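Local coordinates for protein dihydropteroate synthase (Xanthomonas albilineans GPE PC73, PDB 6DAY) that probably catalyses the condensation of para-aminobenzoate with 6-hydroxymethyl-7,8-dihydropterin diphosphate to form 7,8-dihydropteroate, the precursor of folates, at residues 165-170 and 210-215; 191-196 and 219-224; 223-228 and 243-248. All coordinates share one frame; numbering follows the deposited sequence.

Contact 1. Residues 165-170 and 210-215; sequences EVHRFL and PRLCEL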
loop_
_atom_site.group_PDB
_atom_site.type_symbol
_atom_site.label_atom_id
_atom_site.label_comp_id
_atom_site.label_asym_id
_atom_site.label_seq_id
_atom_site.Cartn_x
_atom_site.Cartn_y
_atom_site.Cartn_z
ATOM N N GLU D 165 -27.148 -15.545 19.176
ATOM C CA GLU D 165 -27.861 -15.074 17.989
ATOM C C GLU D 165 -27.145 -15.496 16.707
ATOM O O GLU D 165 -27.788 -15.914 15.728
ATOM C CB GLU D 165 -28.057 -13.558 18.068
ATOM C CG GLU D 165 -29.264 -13.185 18.949
ATOM C CD GLU D 165 -29.284 -11.732 19.414
ATOM O OE1 GLU D 165 -29.196 -11.498 20.642
ATOM O OE2 GLU D 165 -29.413 -10.827 18.562
ATOM N N VAL D 166 -25.819 -15.369 16.679
ATOM C CA VAL D 166 -25.085 -15.841 15.504
ATOM C C VAL D 166 -25.241 -17.344 15.375
ATOM O O VAL D 166 -25.453 -17.882 14.282
ATOM C CB VAL D 166 -23.601 -15.442 15.592
ATOM C CG1 VAL D 166 -22.789 -16.173 14.537
ATOM C CG2 VAL D 166 -23.441 -13.937 15.435
ATOM N N HIS D 167 -25.164 -18.047 16.500
ATOM C CA HIS D 167 -25.299 -19.490 16.455
ATOM C C HIS D 167 -26.657 -19.864 15.891
ATOM O O HIS D 167 -26.753 -20.697 14.996
ATOM C CB HIS D 167 -25.132 -20.072 17.858
ATOM C CG HIS D 167 -25.079 -21.566 17.896
ATOM N ND1 HIS D 167 -26.206 -22.360 17.927
ATOM C CD2 HIS D 167 -24.019 -22.414 17.970
ATOM C CE1 HIS D 167 -25.846 -23.629 17.991
ATOM N NE2 HIS D 167 -24.527 -23.691 18.004
ATOM N N ARG D 168 -27.708 -19.234 16.409
ATOM C CA ARG D 168 -29.064 -19.527 15.978
ATOM C C ARG D 168 -29.227 -19.274 14.481
ATOM O O ARG D 168 -29.803 -20.099 13.759
ATOM C CB ARG D 168 -30.061 -18.696 16.799
ATOM N N PHE D 169 -28.748 -18.117 14.006
ATOM C CA PHE D 169 -28.851 -17.803 12.578
ATOM C C PHE D 169 -28.143 -18.858 11.730
ATOM O O PHE D 169 -28.665 -19.303 10.700
ATOM C CB PHE D 169 -28.269 -16.414 12.311
ATOM C CG PHE D 169 -28.200 -16.040 10.852
ATOM C CD1 PHE D 169 -29.278 -15.416 10.230
ATOM C CD2 PHE D 169 -27.056 -16.274 10.119
ATOM C CE1 PHE D 169 -29.223 -15.044 8.874
ATOM C CE2 PHE D 169 -26.990 -15.904 8.765
ATOM C CZ PHE D 169 -28.077 -15.292 8.147
ATOM N N LEU D 170 -26.935 -19.259 12.138
ATOM C CA LEU D 170 -26.194 -20.208 11.320
ATOM C C LEU D 170 -26.847 -21.586 11.359
ATOM O O LEU D 170 -26.845 -22.291 10.356
ATOM C CB LEU D 170 -24.737 -20.262 11.784
ATOM C CG LEU D 170 -24.051 -18.953 11.383
ATOM C CD1 LEU D 170 -22.661 -18.889 12.052
ATOM C CD2 LEU D 170 -23.946 -18.809 9.870
ATOM N N PRO D 210 -15.343 -21.947 19.809
ATOM C CA PRO D 210 -15.503 -23.408 19.872
ATOM C C PRO D 210 -16.951 -23.849 19.832
ATOM O O PRO D 210 -17.253 -24.899 19.251
ATOM C CB PRO D 210 -14.830 -23.757 21.212
ATOM C CG PRO D 210 -13.778 -22.751 21.326
ATOM C CD PRO D 210 -14.414 -21.484 20.858
ATOM N N ARG D 211 -17.860 -23.019 20.358
ATOM C CA ARG D 211 -19.283 -23.322 20.403
ATOM C C ARG D 211 -19.883 -23.405 18.998
ATOM O O ARG D 211 -20.857 -24.133 18.769
ATOM C CB ARG D 211 -19.956 -22.240 21.264
ATOM C CG ARG D 211 -21.462 -22.296 21.375
ATOM C CD ARG D 211 -21.895 -23.254 22.479
ATOM N NE ARG D 211 -21.688 -24.653 22.102
ATOM C CZ ARG D 211 -22.362 -25.283 21.140
ATOM N NH1 ARG D 211 -23.302 -24.648 20.454
ATOM N NH2 ARG D 211 -22.102 -26.554 20.864
ATOM N N LEU D 212 -19.309 -22.703 18.046
ATOM C CA LEU D 212 -19.780 -22.783 16.675
ATOM C C LEU D 212 -19.159 -23.931 15.911
ATOM O O LEU D 212 -19.741 -24.393 14.930
ATOM C CB LEU D 212 -19.434 -21.496 15.911
ATOM C CG LEU D 212 -20.301 -20.245 15.936
ATOM C CD1 LEU D 212 -19.655 -19.200 15.029
ATOM C CD2 LEU D 212 -21.745 -20.531 15.508
ATOM N N CYS D 213 -18.024 -24.439 16.366
ATOM C CA CYS D 213 -17.401 -25.536 15.652
ATOM C C CYS D 213 -18.070 -26.863 15.966
ATOM O O CYS D 213 -17.746 -27.867 15.324
ATOM C CB CYS D 213 -15.890 -25.574 15.998
ATOM S SG CYS D 213 -14.990 -24.046 15.558
ATOM N N GLU D 214 -19.041 -26.853 16.881
ATOM C CA GLU D 214 -19.748 -28.045 17.317
ATOM C C GLU D 214 -21.039 -28.238 16.551
ATOM O O GLU D 214 -21.938 -28.946 17.016
ATOM C CB GLU D 214 -20.035 -27.973 18.820
ATOM N N LEU D 215 -21.131 -27.652 15.361
ATOM C CA LEU D 215 -22.253 -27.883 14.471
ATOM C C LEU D 215 -21.867 -28.833 13.357
ATOM O O LEU D 215 -22.666 -29.069 12.448
ATOM C CB LEU D 215 -22.759 -26.556 13.896
ATOM C CG LEU D 215 -23.300 -25.578 14.944
ATOM C CD1 LEU D 215 -23.587 -24.187 14.325
ATOM C CD2 LEU D 215 -24.538 -26.172 15.637
#

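Contact 2. Residues 191-196 and 219-224; sequences PGFGFG and VLAGLS. With PAB (4-aminobenzoic acid), chain R.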
loop_
_atom_site.group_PDB
_atom_site.type_symbol
_atom_site.label_atom_id
_atom_site.label_comp_id
_atom_site.label_asym_id
_atom_site.label_seq_id
_atom_site.Cartn_x
_atom_site.Cartn_y
_atom_site.Cartn_z
ATOM N N PRO D 191 -18.902 -16.731 11.268
ATOM C CA PRO D 191 -19.636 -15.816 12.154
ATOM C C PRO D 191 -19.681 -14.390 11.641
ATOM O O PRO D 191 -20.370 -13.554 12.252
ATOM C CB PRO D 191 -18.851 -15.888 13.472
ATOM C CG PRO D 191 -17.506 -16.249 13.064
ATOM C CD PRO D 191 -17.660 -17.223 11.921
ATOM N N GLY D 192 -18.915 -14.072 10.607
ATOM C CA GLY D 192 -18.977 -12.735 10.025
ATOM C C GLY D 192 -18.373 -11.673 10.922
ATOM O O GLY D 192 -19.015 -10.662 11.235
ATOM N N PHE D 193 -17.132 -11.871 11.356
ATOM C CA PHE D 193 -16.503 -10.822 12.127
ATOM C C PHE D 193 -16.540 -9.498 11.367
ATOM O O PHE D 193 -16.315 -9.459 10.154
ATOM C CB PHE D 193 -15.069 -11.237 12.413
ATOM C CG PHE D 193 -14.950 -12.410 13.338
ATOM C CD1 PHE D 193 -15.278 -12.279 14.682
ATOM C CD2 PHE D 193 -14.465 -13.629 12.891
ATOM C CE1 PHE D 193 -15.129 -13.333 15.569
ATOM C CE2 PHE D 193 -14.322 -14.703 13.774
ATOM C CZ PHE D 193 -14.668 -14.543 15.133
ATOM N N GLY D 194 -16.858 -8.414 12.094
ATOM C CA GLY D 194 -16.916 -7.079 11.538
ATOM C C GLY D 194 -18.233 -6.677 10.886
ATOM O O GLY D 194 -18.423 -5.481 10.622
ATOM N N PHE D 195 -19.143 -7.621 10.591
ATOM C CA PHE D 195 -20.372 -7.297 9.850
ATOM C C PHE D 195 -21.487 -7.002 10.843
ATOM O O PHE D 195 -22.169 -7.913 11.317
ATOM C CB PHE D 195 -20.785 -8.426 8.908
ATOM C CG PHE D 195 -19.935 -8.527 7.671
ATOM C CD1 PHE D 195 -18.668 -9.092 7.723
ATOM C CD2 PHE D 195 -20.405 -8.062 6.453
ATOM C CE1 PHE D 195 -17.890 -9.214 6.579
ATOM C CE2 PHE D 195 -19.631 -8.167 5.315
ATOM C CZ PHE D 195 -18.376 -8.747 5.376
ATOM N N GLY D 196 -21.692 -5.729 11.151
ATOM C CA GLY D 196 -22.736 -5.445 12.101
ATOM C C GLY D 196 -22.389 -5.813 13.526
ATOM O O GLY D 196 -23.296 -6.130 14.298
ATOM N N VAL D 219 -15.599 -24.131 9.986
ATOM C CA VAL D 219 -15.831 -22.744 10.336
ATOM C C VAL D 219 -14.722 -21.932 9.702
ATOM O O VAL D 219 -13.537 -22.243 9.880
ATOM C CB VAL D 219 -15.850 -22.560 11.868
ATOM C CG1 VAL D 219 -15.935 -21.091 12.262
ATOM C CG2 VAL D 219 -17.027 -23.345 12.453
ATOM N N LEU D 220 -15.109 -20.861 9.022
ATOM C CA LEU D 220 -14.172 -19.899 8.447
ATOM C C LEU D 220 -14.127 -18.679 9.359
ATOM O O LEU D 220 -15.169 -18.198 9.805
ATOM C CB LEU D 220 -14.663 -19.540 7.031
ATOM C CG LEU D 220 -13.824 -18.483 6.248
ATOM C CD1 LEU D 220 -14.103 -18.648 4.740
ATOM C CD2 LEU D 220 -14.139 -17.058 6.658
ATOM N N ALA D 221 -12.929 -18.188 9.681
ATOM C CA ALA D 221 -12.821 -16.949 10.432
ATOM C C ALA D 221 -12.081 -15.916 9.588
ATOM O O ALA D 221 -11.050 -16.229 8.993
ATOM C CB ALA D 221 -12.061 -17.153 11.740
ATOM N N GLY D 222 -12.608 -14.707 9.552
ATOM C CA GLY D 222 -11.978 -13.647 8.779
ATOM C C GLY D 222 -11.951 -12.365 9.566
ATOM O O GLY D 222 -12.952 -11.663 9.634
ATOM N N LEU D 223 -10.807 -12.053 10.206
ATOM C CA LEU D 223 -10.669 -10.807 10.952
ATOM C C LEU D 223 -9.610 -9.911 10.342
ATOM O O LEU D 223 -9.156 -8.965 10.990
ATOM C CB LEU D 223 -10.301 -11.084 12.415
ATOM C CG LEU D 223 -11.313 -11.912 13.186
ATOM C CD1 LEU D 223 -10.770 -13.320 13.435
ATOM C CD2 LEU D 223 -11.631 -11.223 14.474
ATOM N N SER D 224 -9.231 -10.175 9.101
ATOM C CA SER D 224 -8.023 -9.562 8.539
ATOM C C SER D 224 -8.137 -8.054 8.376
ATOM O O SER D 224 -8.946 -7.548 7.575
ATOM C CB SER D 224 -7.684 -10.243 7.215
ATOM O OG SER D 224 -6.454 -9.751 6.686
HETATM C "C1'" PAB R . -14.463 -4.095 9.116
HETATM O "O1'" PAB R . -13.377 -3.466 9.064
HETATM O "O2'" PAB R . -15.104 -4.141 10.184
HETATM C C1 PAB R . -14.995 -4.804 7.882
HETATM C C2 PAB R . -14.199 -4.820 6.752
HETATM C C3 PAB R . -14.634 -5.450 5.606
HETATM C C4 PAB R . -15.877 -6.060 5.584
HETATM C C5 PAB R . -16.683 -6.042 6.721
HETATM C C6 PAB R . -16.247 -5.418 7.877
HETATM N N4 PAB R . -16.314 -6.706 4.352
HETATM O O HOH W 1 -15.508 -13.851 9.827
HETATM O O HOH W 2 -15.570 -11.493 8.507
#

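Contact 3. Residues 223-228 and 243-248; sequences LSRKRS and AGSVAA. With PAB (4-aminobenzoic acid), chain R; PAB (4-aminobenzoic acid), chain N.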
loop_
_atom_site.group_PDB
_atom_site.type_symbol
_atom_site.label_atom_id
_atom_site.label_comp_id
_atom_site.label_asym_id
_atom_site.label_seq_id
_atom_site.Cartn_x
_atom_site.Cartn_y
_atom_site.Cartn_z
ATOM N N LEU D 223 -10.807 -12.053 10.206
ATOM C CA LEU D 223 -10.669 -10.807 10.952
ATOM C C LEU D 223 -9.610 -9.911 10.342
ATOM O O LEU D 223 -9.156 -8.965 10.990
ATOM C CB LEU D 223 -10.301 -11.084 12.415
ATOM C CG LEU D 223 -11.313 -11.912 13.186
ATOM C CD1 LEU D 223 -10.770 -13.320 13.435
ATOM C CD2 LEU D 223 -11.631 -11.223 14.474
ATOM N N SER D 224 -9.231 -10.175 9.101
ATOM C CA SER D 224 -8.023 -9.562 8.539
ATOM C C SER D 224 -8.137 -8.054 8.376
ATOM O O SER D 224 -8.946 -7.548 7.575
ATOM C CB SER D 224 -7.684 -10.243 7.215
ATOM O OG SER D 224 -6.454 -9.751 6.686
ATOM N N ARG D 225 -7.267 -7.332 9.079
ATOM C CA ARG D 225 -7.151 -5.881 9.009
ATOM C C ARG D 225 -8.453 -5.177 9.326
ATOM O O ARG D 225 -8.650 -4.030 8.943
ATOM C CB ARG D 225 -6.617 -5.422 7.654
ATOM C CG ARG D 225 -5.346 -6.136 7.220
ATOM C CD ARG D 225 -4.832 -5.471 5.921
ATOM N NE ARG D 225 -3.544 -6.025 5.530
ATOM C CZ ARG D 225 -2.801 -5.561 4.535
ATOM N NH1 ARG D 225 -3.220 -4.538 3.796
ATOM N NH2 ARG D 225 -1.636 -6.126 4.281
ATOM N N LYS D 226 -9.352 -5.830 10.049
ATOM C CA LYS D 226 -10.628 -5.191 10.302
ATOM C C LYS D 226 -10.525 -4.100 11.372
ATOM O O LYS D 226 -9.561 -4.015 12.166
ATOM C CB LYS D 226 -11.634 -6.242 10.720
ATOM C CG LYS D 226 -11.885 -7.227 9.590
ATOM C CD LYS D 226 -13.300 -7.706 9.613
ATOM C CE LYS D 226 -13.579 -8.668 8.451
ATOM N NZ LYS D 226 -13.497 -8.016 7.130
ATOM N N ARG D 227 -11.564 -3.260 11.375
ATOM C CA ARG D 227 -11.637 -2.107 12.256
ATOM C C ARG D 227 -11.480 -2.544 13.711
ATOM O O ARG D 227 -10.829 -1.860 14.495
ATOM C CB ARG D 227 -12.956 -1.343 12.036
ATOM C CG ARG D 227 -12.926 -0.366 10.839
ATOM C CD ARG D 227 -11.766 0.643 10.968
ATOM N NE ARG D 227 -11.360 1.315 9.723
ATOM C CZ ARG D 227 -10.987 0.702 8.599
ATOM N NH1 ARG D 227 -10.975 -0.619 8.512
ATOM N NH2 ARG D 227 -10.633 1.419 7.545
ATOM N N SER D 228 -12.062 -3.691 14.081
ATOM C CA SER D 228 -11.933 -4.181 15.462
ATOM C C SER D 228 -10.485 -4.479 15.832
ATOM O O SER D 228 -10.082 -4.270 16.979
ATOM C CB SER D 228 -12.796 -5.436 15.645
ATOM O OG SER D 228 -14.156 -5.089 15.843
ATOM N N ALA D 243 0.111 -7.545 12.396
ATOM C CA ALA D 243 0.455 -8.412 13.514
ATOM C C ALA D 243 -0.766 -8.776 14.332
ATOM O O ALA D 243 -0.953 -9.948 14.717
ATOM C CB ALA D 243 1.525 -7.731 14.377
ATOM N N GLY D 244 -1.597 -7.793 14.634
ATOM C CA GLY D 244 -2.832 -8.079 15.365
ATOM C C GLY D 244 -3.768 -9.023 14.619
ATOM O O GLY D 244 -4.432 -9.864 15.243
ATOM N N SER D 245 -3.814 -8.922 13.270
ATOM C CA SER D 245 -4.632 -9.813 12.470
ATOM C C SER D 245 -4.109 -11.240 12.495
ATOM O O SER D 245 -4.889 -12.181 12.654
ATOM C CB SER D 245 -4.704 -9.304 11.019
ATOM O OG SER D 245 -5.352 -8.052 11.013
ATOM N N VAL D 246 -2.789 -11.414 12.366
ATOM C CA VAL D 246 -2.207 -12.756 12.408
ATOM C C VAL D 246 -2.460 -13.398 13.767
ATOM O O VAL D 246 -2.800 -14.582 13.844
ATOM C CB VAL D 246 -0.702 -12.694 12.084
ATOM C CG1 VAL D 246 -0.014 -14.059 12.314
ATOM C CG2 VAL D 246 -0.471 -12.219 10.635
ATOM N N ALA D 247 -2.348 -12.617 14.850
ATOM C CA ALA D 247 -2.617 -13.162 16.184
ATOM C C ALA D 247 -4.080 -13.604 16.290
ATOM O O ALA D 247 -4.364 -14.716 16.755
ATOM C CB ALA D 247 -2.280 -12.132 17.277
ATOM N N ALA D 248 -5.007 -12.762 15.807
ATOM C CA ALA D 248 -6.437 -13.118 15.819
ATOM C C ALA D 248 -6.694 -14.399 15.044
ATOM O O ALA D 248 -7.448 -15.272 15.503
ATOM C CB ALA D 248 -7.299 -11.981 15.234
HETATM C "C1'" PAB R . -14.463 -4.095 9.116
HETATM O "O1'" PAB R . -13.377 -3.466 9.064
HETATM O "O2'" PAB R . -15.104 -4.141 10.184
HETATM C C1 PAB R . -14.995 -4.804 7.882
HETATM C C2 PAB R . -14.199 -4.820 6.752
HETATM C C3 PAB R . -14.634 -5.450 5.606
HETATM C C4 PAB R . -15.877 -6.060 5.584
HETATM C C5 PAB R . -16.683 -6.042 6.721
HETATM C C6 PAB R . -16.247 -5.418 7.877
HETATM N N4 PAB R . -16.314 -6.706 4.352
HETATM C "C1'" PAB N . 3.292 -10.903 12.516
HETATM O "O1'" PAB N . 3.386 -10.870 13.775
HETATM O "O2'" PAB N . 2.779 -11.887 11.917
HETATM C C1 PAB N . 3.770 -9.694 11.729
HETATM C C2 PAB N . 4.508 -8.720 12.372
HETATM C C3 PAB N . 4.931 -7.603 11.674
HETATM C C4 PAB N . 4.609 -7.479 10.342
HETATM C C5 PAB N . 3.864 -8.452 9.699
HETATM C C6 PAB N . 3.442 -9.568 10.394
HETATM N N4 PAB N . 5.052 -6.313 9.601
#

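Contact 1. Residues 165-170 and 210-215
The imidazole of His167 carries Leu215 on one face: CD1 of the leucine sits 4.2 Å from the ring centroid and 28° off the ring normal, a CH-pi contact. The sister methyl, Leu215 CD2, approaches from that same side and comes to 3.4 Å from His167 NE2. At the ring edge, in plane, lies the carbonyl of Arg211, whose O is 3.7 Å from His167 CD2; this oxygen is buried by the contact and finds no hydrogen-bond partner in the model. His167 NE2 lies near the plane of the Arg211 guanidinium, at its edge and 2.9 Å from NH1, while NH1 stands oblique to the imidazole and the two planes are turned 48° apart. That arginine is poorly ordered, consistent with a long side chain on the exposed surface.

With CG anti to the backbone N (chi1 -173°), His167 swings its ring off the helix and across to the other segment. Beneath it the contact turns apolar. Leu212 CD2 reaches the helix backbone, 3.8 Å from His167 CA, and also meets Leu170 CD1 at 3.9 Å, the two leucines crossing at about a right angle. Branched aliphatic residues serve well here because each can offer separate methyls to separate neighbours: the other methyl, Leu212 CD1, faces Val166 CG1.

In the TIM barrel of this enzyme the contact joins two helices on the outside, 162-179 and the short 209-212. Leu212 also packs on Pro191, just past strand 187-190, while Val166 touches His145, which follows strand 141-144.

Contact 2. Residues 191-196 and 219-224
Water 1 is gripped by two backbone amides, one from each segment: it accepts from Phe193 N and from Gly222 N, each 3.0 Å away. A second water lies 2.7 Å from Phe193 O and 2.9 Å from Gly222 O and can donate to them, though not to every acceptor in reach at once. No direct hydrogen bond spans the segments, so the polar part depends on these waters.

Most of the apolar contact is made by Phe193; Pro191 adds its CD, 3.4 Å from Leu220 O. The CB bond of Phe193 points toward 219-224, and chi1 of -68°, with CG anti to the carbonyl carbon, lays the ring against Leu223, whose CD2 stands 3.9 Å from the ring centroid in a CH-pi contact over one face. Ala221 CB and Gly222 N approach the ring edge, where small residues let the backbone pass close by a broad aromatic.

The loop is shaped by a type II turn from Gly192 to Phe195, closed by Phe195 N to Gly192 O at 3.1 Å. Gly194, at its third position, suits both its positive phi (86°) and its neighbour, since a side chain there would run into O2' of the 4-aminobenzoic acid of chain R. That ligand's C5 overlies one face of the Phe195 ring, 3.4 Å from its plane and displaced from its middle to one side.

Strand 220-221 closes the TIM barrel: Leu220 pairs with Ile189 of strand 187-190, and Ala221 with Leu259 and Arg261 of strand 259-262. Helix 199-207 packs on Phe193 through Leu205 and Leu206.

Contact 3. Residues 223-228 and 243-248
Ser245 and Arg225 meet at the mouth of the TIM barrel, where a type II turn from Leu223 to Lys226 leads out of strand 220-221 into helix 227-233. The turn is closed by Lys226 N to Leu223 O at 3.3 Å, and Arg225 occupies its third position with a positive phi of 57°.

The packed side of this turn leans on helix 242-254. Ser245 OG accepts from Arg225 N at 2.8 Å with an N-H...O angle of 158°, and the same hydroxyl is hydrogen-bonded to Arg241 O. Serine fits well: its chi1 of -64° sets OG beside its own backbone N, where it can reach both the carbonyl four residues back, just ahead of the helix, and the loop. Alongside, Leu223 CD1 touches Ala248 CB at 4.1 Å, a small residue that lets the leucine sit close. The turn's other polar ends look elsewhere, Ser224 OG to His263 ND1 and Arg225 NH2 into a salt bridge with Asp264 OD1. Ala243 and Ala247 pack on Ala267 and Ala271 of the second subunit, and Ala248, besides meeting Leu223, touches Val274 of that subunit; such short side chains allow close packing. Val246 CG2 lies 3.5 Å from O2' of another 4-aminobenzoic acid (chain N).

The opposite end of 223-228 is looser. Lys226, Arg227 and Ser228 make no contact with 243-248, and Arg227 is exposed to solvent. Lys226 holds the N-cap position, and its chain, bent at chi2 and chi4, runs along the 4-aminobenzoic acid of chain R. A carboxylate at a helix N terminus is probably favoured electrostatically, and Arg227 N, in the first turn, donates to O1' of that ligand at 2.9 Å.

From the N terminus, the chain passes through helix 162-179 and strand 187-190 before helix 209-212 returns to the first of these, so contact 1 closes a loop that already contains 191-196. Contact 2 then closes when 219-224 comes back beside 191-196. Since their segments alternate, contacts 1 and 2 cross, and they touch where Cys213 SG lies 3.8 Å from Val219 CG2. Contact 3 begins where contact 2 ends, sharing Leu223 and Ser224, and closes a shorter loop through helix 227-233 onto helix 242-254. Together they tie outer helices to the seventh barrel strand, 220-221; contact 3 alone reaches the subunit interface, and contacts 2 and 3 both border the same ligand.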